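PDB 4HBK: aldo-keto reductase family 1, member B4 (Aldose reductase) from Schistosoma japonicum, which probably reduces aldehyde groups of sugars and related carbonyl compounds to alcohols with NADPH, as aldose reductases of the aldo/keto reductase family do. Local coordinates for residues F116-H121 with D167-E172; I143-P148 with L192-K197. All coordinates share one frame; numbering follows the deposited sequence.

Contact 1 of 2, residues F116-H121 with D167-E172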
# COMPACT_ATOMS: atom_id res chain seq x y z
N PHE A 116 4.68 -5.45 -16.42
CA PHE A 116 3.40 -5.68 -17.08
C PHE A 116 2.64 -4.39 -17.36
O PHE A 116 1.42 -4.42 -17.53
CB PHE A 116 2.52 -6.61 -16.23
CG PHE A 116 3.19 -7.92 -15.87
CD1 PHE A 116 3.19 -8.98 -16.75
CD2 PHE A 116 3.80 -8.08 -14.64
CE1 PHE A 116 3.81 -10.19 -16.41
CE2 PHE A 116 4.41 -9.27 -14.29
CZ PHE A 116 4.42 -10.33 -15.18
N PHE A 117 3.35 -3.26 -17.42
CA PHE A 117 2.72 -1.95 -17.64
C PHE A 117 2.27 -1.70 -19.09
O PHE A 117 1.38 -0.89 -19.33
CB PHE A 117 3.64 -0.81 -17.18
CG PHE A 117 3.78 -0.69 -15.68
CD1 PHE A 117 3.05 -1.50 -14.82
CD2 PHE A 117 4.67 0.23 -15.12
CE1 PHE A 117 3.19 -1.39 -13.43
CE2 PHE A 117 4.81 0.34 -13.75
CZ PHE A 117 4.07 -0.47 -12.90
N ARG A 118 2.89 -2.38 -20.05
CA ARG A 118 2.41 -2.24 -21.42
C ARG A 118 0.97 -2.72 -21.51
O ARG A 118 0.61 -3.74 -20.91
CB ARG A 118 3.32 -2.94 -22.43
CG ARG A 118 4.61 -2.18 -22.64
CD ARG A 118 5.27 -2.51 -23.96
NE ARG A 118 6.47 -1.71 -24.16
CZ ARG A 118 6.68 -0.93 -25.22
NH1 ARG A 118 5.76 -0.85 -26.18
NH2 ARG A 118 7.81 -0.23 -25.31
N PRO A 119 0.13 -1.97 -22.23
CA PRO A 119 -1.32 -2.20 -22.24
C PRO A 119 -1.69 -3.65 -22.50
O PRO A 119 -2.60 -4.16 -21.85
CB PRO A 119 -1.80 -1.30 -23.39
CG PRO A 119 -0.79 -0.19 -23.44
CD PRO A 119 0.52 -0.85 -23.11
N GLU A 120 -0.99 -4.31 -23.42
CA GLU A 120 -1.37 -5.65 -23.83
C GLU A 120 -1.13 -6.72 -22.75
O GLU A 120 -1.57 -7.85 -22.89
CB GLU A 120 -0.66 -6.04 -25.14
CG GLU A 120 0.85 -6.23 -25.04
CD GLU A 120 1.64 -4.98 -25.41
OE1 GLU A 120 1.14 -3.84 -25.21
OE2 GLU A 120 2.78 -5.16 -25.91
N HIS A 121 -0.45 -6.34 -21.66
CA HIS A 121 -0.12 -7.29 -20.60
C HIS A 121 -0.90 -7.08 -19.29
O HIS A 121 -0.95 -7.97 -18.45
CB HIS A 121 1.38 -7.23 -20.29
CG HIS A 121 2.25 -7.64 -21.43
ND1 HIS A 121 3.32 -6.89 -21.87
CD2 HIS A 121 2.21 -8.74 -22.23
CE1 HIS A 121 3.90 -7.49 -22.89
NE2 HIS A 121 3.25 -8.62 -23.13
N ASP A 167 11.81 0.28 -19.43
CA ASP A 167 10.89 0.33 -20.56
C ASP A 167 10.23 1.71 -20.58
O ASP A 167 10.31 2.46 -19.61
CB ASP A 167 9.86 -0.80 -20.48
CG ASP A 167 9.12 -1.02 -21.80
OD1 ASP A 167 9.54 -0.41 -22.82
OD2 ASP A 167 8.14 -1.80 -21.84
N ASN A 168 9.60 2.06 -21.70
CA ASN A 168 8.90 3.34 -21.81
C ASN A 168 7.42 3.14 -22.13
O ASN A 168 7.06 2.71 -23.22
CB ASN A 168 9.55 4.23 -22.87
CG ASN A 168 11.02 4.49 -22.60
OD1 ASN A 168 11.51 4.26 -21.49
ND2 ASN A 168 11.73 4.99 -23.60
N VAL A 169 6.56 3.46 -21.16
CA VAL A 169 5.12 3.28 -21.34
C VAL A 169 4.38 4.42 -20.67
O VAL A 169 4.45 4.58 -19.45
CB VAL A 169 4.62 1.98 -20.69
CG1 VAL A 169 3.15 1.78 -21.00
CG2 VAL A 169 5.45 0.78 -21.16
N PRO A 170 3.65 5.23 -21.46
CA PRO A 170 2.99 6.37 -20.81
C PRO A 170 2.04 5.92 -19.70
O PRO A 170 1.32 4.92 -19.82
CB PRO A 170 2.22 7.02 -21.97
CG PRO A 170 3.01 6.63 -23.20
CD PRO A 170 3.42 5.21 -22.91
N HIS A 171 2.05 6.67 -18.61
CA HIS A 171 1.18 6.36 -17.49
C HIS A 171 -0.28 6.26 -17.90
O HIS A 171 -0.99 5.36 -17.46
CB HIS A 171 1.38 7.38 -16.38
CG HIS A 171 2.74 7.32 -15.78
ND1 HIS A 171 3.35 8.39 -15.18
CD2 HIS A 171 3.62 6.29 -15.68
CE1 HIS A 171 4.55 8.04 -14.73
NE2 HIS A 171 4.73 6.76 -15.03
N GLU A 172 -0.74 7.17 -18.77
CA GLU A 172 -2.15 7.20 -19.15
C GLU A 172 -2.57 5.99 -19.97
O GLU A 172 -3.73 5.59 -19.94
CB GLU A 172 -2.52 8.51 -19.86
CG GLU A 172 -1.71 8.83 -21.12
CD GLU A 172 -0.40 9.58 -20.83
OE1 GLU A 172 0.11 9.50 -19.69
OE2 GLU A 172 0.13 10.25 -21.75
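Arg118 crosses its side chain over the branched end of Val169, CG meeting CG2 at 3.4 Å, before its guanidinium reaches the carboxylate of Asp167. The contact lies at the surface of the (β/α)8 barrel of the aldo/keto reductases, where the loop entering helix 119-133 meets the end of the long loop that leads into helix 171-183. Arginine suits this place because its chain can pack against valine while its charged end travels on; here it runs extended from CG to NE. A side-on, two-pronged salt bridge results: NE donates to Asp167 OD2 at 2.9 Å and NH2 to OD1 at 3.0 Å. Both carboxylate oxygens use their syn lone pairs; the two planes are only 18° apart, and both bonds are nearly straight. Paired bonds of this kind resist rotation of either group. OD1 accepts a second hydrogen bond, from the backbone N of Asn168, which comes from above the carboxylate plane and should further restrain the aspartate.

Next to the chain of Arg118, Val169 spreads two methyls over the opposite loop. Its CG1 is anti to the backbone N (chi1 -175°) and faces Pro119, which suits the start of helix 119-133 because its nitrogen has no hydrogen to donate and none is needed there. The Phe117 carbonyl also accepts a hydrogen bond from Thr174 of helix 171-183, and CG1 of Val169 lies 3.6 Å from that carbonyl O.

Contact 2 of 2, residues I143-P148 with L192-K197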
# COMPACT_ATOMS: atom_id res chain seq x y z
N ILE A 143 -1.15 0.68 -9.53
CA ILE A 143 0.10 0.65 -10.28
C ILE A 143 1.26 0.75 -9.28
O ILE A 143 1.37 1.74 -8.54
CB ILE A 143 0.17 1.77 -11.32
CG1 ILE A 143 -1.04 1.69 -12.25
CG2 ILE A 143 1.47 1.68 -12.11
CD1 ILE A 143 -1.00 2.66 -13.40
N HIS A 144 2.12 -0.26 -9.25
CA HIS A 144 3.11 -0.38 -8.16
C HIS A 144 4.13 0.76 -8.15
O HIS A 144 4.50 1.24 -7.08
CB HIS A 144 3.81 -1.73 -8.22
CG HIS A 144 4.29 -2.23 -6.89
ND1 HIS A 144 4.14 -3.54 -6.50
CD2 HIS A 144 4.92 -1.60 -5.88
CE1 HIS A 144 4.66 -3.70 -5.30
NE2 HIS A 144 5.15 -2.54 -4.90
N TRP A 145 4.59 1.16 -9.34
CA TRP A 145 5.58 2.22 -9.54
C TRP A 145 5.22 2.94 -10.84
O TRP A 145 4.53 2.37 -11.68
CB TRP A 145 7.00 1.64 -9.66
CG TRP A 145 7.57 1.11 -8.37
CD1 TRP A 145 7.51 -0.17 -7.91
CD2 TRP A 145 8.29 1.86 -7.38
NE1 TRP A 145 8.14 -0.27 -6.68
CE2 TRP A 145 8.63 0.96 -6.34
CE3 TRP A 145 8.69 3.19 -7.28
CZ2 TRP A 145 9.33 1.37 -5.20
CZ3 TRP A 145 9.38 3.60 -6.14
CH2 TRP A 145 9.69 2.69 -5.11
N PRO A 146 5.70 4.19 -11.00
CA PRO A 146 5.63 4.94 -12.26
C PRO A 146 6.76 4.60 -13.26
O PRO A 146 6.89 5.25 -14.31
CB PRO A 146 5.78 6.41 -11.82
CG PRO A 146 6.17 6.38 -10.36
CD PRO A 146 6.31 4.96 -9.91
N VAL A 147 7.56 3.58 -12.93
CA VAL A 147 8.72 3.23 -13.76
C VAL A 147 8.59 1.85 -14.41
O VAL A 147 8.81 0.83 -13.77
CB VAL A 147 10.03 3.25 -12.94
CG1 VAL A 147 11.22 2.77 -13.79
CG2 VAL A 147 10.28 4.65 -12.38
N PRO A 148 8.24 1.81 -15.70
CA PRO A 148 8.08 0.50 -16.33
C PRO A 148 9.42 -0.20 -16.55
O PRO A 148 10.45 0.46 -16.73
CB PRO A 148 7.39 0.82 -17.67
CG PRO A 148 7.64 2.27 -17.90
CD PRO A 148 7.76 2.91 -16.55
N LEU A 192 -2.80 4.30 -7.37
CA LEU A 192 -1.39 4.51 -7.69
C LEU A 192 -0.50 4.21 -6.49
O LEU A 192 -0.91 4.38 -5.35
CB LEU A 192 -1.18 5.96 -8.15
CG LEU A 192 -2.06 6.41 -9.31
CD1 LEU A 192 -2.02 7.93 -9.49
CD2 LEU A 192 -1.68 5.71 -10.61
N SER A 193 0.72 3.78 -6.76
CA SER A 193 1.72 3.60 -5.72
C SER A 193 3.02 4.29 -6.11
O SER A 193 3.48 4.14 -7.23
CB SER A 193 1.96 2.11 -5.45
OG SER A 193 2.92 1.93 -4.42
N ASN A 194 3.60 5.04 -5.18
CA ASN A 194 4.87 5.73 -5.45
C ASN A 194 4.83 6.70 -6.62
O ASN A 194 5.83 6.87 -7.32
CB ASN A 194 5.99 4.71 -5.69
CG ASN A 194 6.21 3.79 -4.49
OD1 ASN A 194 6.50 4.25 -3.38
ND2 ASN A 194 6.06 2.49 -4.72
N PHE A 195 3.67 7.33 -6.86
CA PHE A 195 3.58 8.37 -7.88
C PHE A 195 3.77 9.71 -7.19
O PHE A 195 3.38 9.86 -6.04
CB PHE A 195 2.22 8.34 -8.58
CG PHE A 195 2.14 7.37 -9.71
CD1 PHE A 195 2.43 6.03 -9.52
CD2 PHE A 195 1.76 7.78 -10.97
CE1 PHE A 195 2.36 5.13 -10.55
CE2 PHE A 195 1.68 6.88 -12.03
CZ PHE A 195 1.98 5.55 -11.81
N ASN A 196 4.36 10.68 -7.88
CA ASN A 196 4.50 12.02 -7.30
C ASN A 196 3.36 12.93 -7.75
O ASN A 196 2.50 12.50 -8.53
CB ASN A 196 5.88 12.63 -7.57
CG ASN A 196 6.13 12.92 -9.06
OD1 ASN A 196 5.20 13.14 -9.84
ND2 ASN A 196 7.39 12.95 -9.43
N LYS A 197 3.34 14.17 -7.26
CA LYS A 197 2.23 15.08 -7.54
C LYS A 197 2.01 15.26 -9.04
O LYS A 197 0.90 15.10 -9.54
CB LYS A 197 2.46 16.45 -6.88
CG LYS A 197 1.43 17.51 -7.29
CD LYS A 197 1.66 18.82 -6.55
CE LYS A 197 0.75 19.94 -7.07
NZ LYS A 197 1.03 21.25 -6.42
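At the C-terminal mouth of the (β/α)8 barrel, where aldo/keto reductases hold their active site, the parallel neighbours 138-143 and 187-193 end side by side and run on into loops. Ile143 and Leu192 pair across the sheet and point their side chains the same way, toward helix 171-183, as befits branched apolar residues between strand and helix. The register is carried on by a weak bond from Ser193 N to Ile143 O. His144, the predicted substrate-binding residue close to the predicted catalytic Tyr82, comes next, and its carbonyl is met almost end-on by Asn194 ND2 at 3.1 Å.

Asparagine suits this spot because one flat amide serves three partners: ND2 holds the His144 carbonyl, OD1 bonds to Tyr241 OH, and the amide lies against the indole of Trp145. Their planes are 17° apart, with ND2 over the middle of the ring, 3.4 Å from Trp145 CE2. CG of Asn194 is anti to its carbonyl carbon (chi1 -60°), which carries the amide across to the tryptophan.

Farther along, the Phe195 ring is sandwiched between Leu192 CD2 on one face and Pro146 on the other. The rigid proline ring offers a CH-pi contact there, and Ile143 CG2 approaches the phenyl edge, 3.9 Å from CE1. The proline's CB stands 3.9 Å from the Phe195 ring centroid, 11° off the normal.

How the contacts relate
Contact 2 belongs to the buried barrel mouth, whereas contact 1 lies farther out at the surface, their centres about 12 Å apart. Their chemistry follows this: charge pairing over a small apolar patch outside, carbonyl-amide bonding and ring packing inside. The segments alternate along the chain, and the loop beginning in 143-148 comes back as 167-172 to start helix 171-183, which then precedes strand 187-193. The two touch directly: His171 NE2 probably bonds to Pro146 O at 2.7 Å, Asp167 N probably to Pro148 O, and Phe117 CZ packs 3.5 Å from Ile143 CG2. The buried Phe117 thus ties the outer loop to the barrel wall near His144.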